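Local coordinates for protein ribonucleoside-diphosphate reductase subunit beta (Bacillus halodurans C-125, PDB 2RCC) that probably provides the radical-generating, iron-binding small subunit of the reductase that converts ribonucleotides to the deoxyribonucleotides needed for DNA synthesis, at residues Ile160-Glu164 with Ser178-Asp182. Residues are numbered along the deposited sequence; the frame is centred on the assembly and turned at random.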
ATOM      1  N   ILE A 160      21.929   6.830   0.579  1.00 40.60           N
ATOM      2  CA  ILE A 160      22.196   5.631   1.398  1.00 40.97           C
ATOM      3  C   ILE A 160      22.823   5.974   2.747  1.00 41.08           C
ATOM      4  O   ILE A 160      22.334   5.519   3.777  1.00 41.41           O
ATOM      5  CB  ILE A 160      23.145   4.628   0.698  1.00 39.41           C
ATOM      6  CG1 ILE A 160      22.437   3.906  -0.443  1.00 41.26           C
ATOM      7  CG2 ILE A 160      23.634   3.565   1.674  1.00 39.76           C
ATOM      8  CD1 ILE A 160      23.419   3.212  -1.427  1.00 39.16           C
ATOM      9  N   ASP A 161      23.891   6.772   2.729  1.00 39.68           N
ATOM     10  CA  ASP A 161      24.597   7.182   3.967  1.00 40.91           C
ATOM     11  C   ASP A 161      23.635   7.817   5.012  1.00 40.05           C
ATOM     12  O   ASP A 161      23.725   7.522   6.198  1.00 39.37           O
ATOM     13  CB  ASP A 161      25.779   8.115   3.643  1.00 39.28           C
ATOM     14  N   GLY A 162      22.693   8.633   4.548  1.00 39.36           N
ATOM     15  CA  GLY A 162      21.689   9.237   5.410  1.00 39.62           C
ATOM     16  C   GLY A 162      20.699   8.226   5.977  1.00 40.04           C
ATOM     17  O   GLY A 162      20.441   8.219   7.195  1.00 40.19           O
ATOM     18  N   TYR A 163      20.143   7.374   5.117  1.00 39.29           N
ATOM     19  CA  TYR A 163      19.168   6.356   5.573  1.00 39.85           C
ATOM     20  C   TYR A 163      19.799   5.220   6.400  1.00 39.70           C
ATOM     21  O   TYR A 163      19.144   4.683   7.293  1.00 40.40           O
ATOM     22  CB  TYR A 163      18.354   5.753   4.423  1.00 39.12           C
ATOM     23  CG  TYR A 163      17.214   6.581   3.860  1.00 39.64           C
ATOM     24  CD1 TYR A 163      15.995   6.714   4.549  1.00 39.76           C
ATOM     25  CD2 TYR A 163      17.317   7.164   2.599  1.00 43.72           C
ATOM     26  CE1 TYR A 163      14.923   7.446   3.994  1.00 39.40           C
ATOM     27  CE2 TYR A 163      16.271   7.892   2.048  1.00 46.00           C
ATOM     28  CZ  TYR A 163      15.084   8.027   2.736  1.00 44.17           C
ATOM     29  OH  TYR A 163      14.091   8.757   2.135  1.00 44.15           O
ATOM     30  N   GLU A 164      21.044   4.852   6.099  1.00 38.49           N
ATOM     31  CA  GLU A 164      21.763   3.807   6.857  1.00 40.52           C
ATOM     32  C   GLU A 164      21.968   4.124   8.338  1.00 39.36           C
ATOM     33  O   GLU A 164      22.112   3.216   9.155  1.00 39.90           O
ATOM     34  CB  GLU A 164      23.119   3.504   6.219  1.00 41.39           C
ATOM     35  CG  GLU A 164      23.020   2.539   5.056  1.00 48.02           C
ATOM     36  CD  GLU A 164      22.735   1.126   5.531  1.00 57.90           C
ATOM     37  OE1 GLU A 164      23.319   0.707   6.562  1.00 57.83           O
ATOM     38  OE2 GLU A 164      21.937   0.431   4.873  1.00 57.97           O
ATOM     39  N   SER A 178      15.486  10.595   8.666  1.00 16.17           N
ATOM     40  CA  SER A 178      14.931   9.797   7.578  1.00 19.52           C
ATOM     41  C   SER A 178      13.680  10.454   6.938  1.00 17.54           C
ATOM     42  O   SER A 178      13.516  10.426   5.720  1.00 19.27           O
ATOM     43  CB  SER A 178      14.665   8.380   8.124  1.00 21.29           C
ATOM     44  OG  SER A 178      13.950   7.608   7.199  1.00 32.65           O
ATOM     45  N   ILE A 179      12.794  11.035   7.751  1.00 17.73           N
ATOM     46  CA  ILE A 179      11.623  11.817   7.268  1.00 16.09           C
ATOM     47  C   ILE A 179      12.071  13.025   6.436  1.00 16.22           C
ATOM     48  O   ILE A 179      11.458  13.342   5.411  1.00 17.01           O
ATOM     49  CB  ILE A 179      10.732  12.320   8.461  1.00 17.89           C
ATOM     50  CG1 ILE A 179       9.962  11.161   9.086  1.00 18.92           C
ATOM     51  CG2 ILE A 179       9.742  13.433   8.029  1.00 17.32           C
ATOM     52  CD1 ILE A 179       8.770  10.663   8.219  1.00 16.37           C
ATOM     53  N   VAL A 180      13.137  13.699   6.867  1.00 16.60           N
ATOM     54  CA  VAL A 180      13.666  14.838   6.098  1.00 19.67           C
ATOM     55  C   VAL A 180      14.155  14.373   4.729  1.00 18.41           C
ATOM     56  O   VAL A 180      13.872  15.044   3.729  1.00 17.02           O
ATOM     57  CB  VAL A 180      14.782  15.633   6.841  1.00 19.12           C
ATOM     58  CG1 VAL A 180      15.394  16.731   5.903  1.00 24.76           C
ATOM     59  CG2 VAL A 180      14.221  16.273   8.154  1.00 13.51           C
ATOM     60  N   TYR A 181      14.898  13.257   4.692  1.00 18.19           N
ATOM     61  CA  TYR A 181      15.359  12.710   3.415  1.00 19.96           C
ATOM     62  C   TYR A 181      14.160  12.334   2.541  1.00 19.13           C
ATOM     63  O   TYR A 181      14.212  12.559   1.339  1.00 21.31           O
ATOM     64  CB  TYR A 181      16.289  11.512   3.570  1.00 23.12           C
ATOM     65  CG  TYR A 181      17.513  11.769   4.395  1.00 28.15           C
ATOM     66  CD1 TYR A 181      18.354  12.851   4.148  1.00 39.34           C
ATOM     67  CD2 TYR A 181      17.845  10.917   5.414  1.00 36.51           C
ATOM     68  CE1 TYR A 181      19.489  13.074   4.928  1.00 38.18           C
ATOM     69  CE2 TYR A 181      18.953  11.121   6.177  1.00 36.05           C
ATOM     70  CZ  TYR A 181      19.767  12.198   5.951  1.00 32.97           C
ATOM     71  OH  TYR A 181      20.871  12.350   6.766  1.00 41.90           O
ATOM     72  N   ASP A 182      13.096  11.785   3.134  1.00 20.81           N
ATOM     73  CA  ASP A 182      11.833  11.469   2.386  1.00 20.20           C
ATOM     74  C   ASP A 182      11.198  12.718   1.711  1.00 20.34           C
ATOM     75  O   ASP A 182      10.693  12.649   0.578  1.00 20.74           O
ATOM     76  CB  ASP A 182      10.752  10.834   3.272  1.00 23.78           C
ATOM     77  CG  ASP A 182      11.095   9.442   3.818  1.00 26.62           C
ATOM     78  OD1 ASP A 182      11.965   8.734   3.274  1.00 28.17           O
ATOM     79  OD2 ASP A 182      10.444   9.042   4.836  1.00 25.81           O
TER
HETATM   80  O   HOH W   1      20.924  10.682   8.713  1.00 46.43           O
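Two tyrosines, Y163 and Y181, lie edge to face between the helices, the edge of the Y181 ring directed at the face of Y163. The centroids are 5.6 Å apart and the planes meet at 57°, and the two side chains run past each other in opposite directions. CB of Y181 adds an off-centre CH-pi contact to the Y163 ring, 4.2 Å from its centroid. Y163 reaches across because CG stands anti to its carbonyl carbon (chi1 -78°), which sends the ring toward helix 172-187 and brings its hydroxyl to D182. S178 OG sits at the edge of this ring, near its plane, 3.4 Å from Y163 CE1.

At G162 the absence of a side chain makes room for the Y181 ring, which a CB there would strike; Y181 CE2 comes within 3.4 Å of G162 CA. These segments belong to helices 150-168 and 172-187, consecutive and roughly antiparallel in the all-helical, ferritin-like fold of the small subunit; the axes of the two short segments approach to 9.7 Å. Helix 244-268 packs on Y181 through F249 and T253.

Hydrogen bonding takes over at the two hydroxyls. Y163 OH donates to D182 OD1 at 2.4 Å, so short that the exact length is doubtful, with the oxygen in the plane of the ring at its edge and the carboxylate turned 34° from that plane. D182 is one helical turn before E186, an iron ligand by similarity, so this buried bond lies next to the probable iron site, the two side chains about 5 Å apart. A phenylalanine in place of Y163 would probably retain much of the ring packing but leave D182 OD1 without its hydroxyl donor and the carboxylate less firmly oriented. At the end of the Y181 ring, its OH donates to a water lying in the ring plane, and that water in turn donates to G162 O.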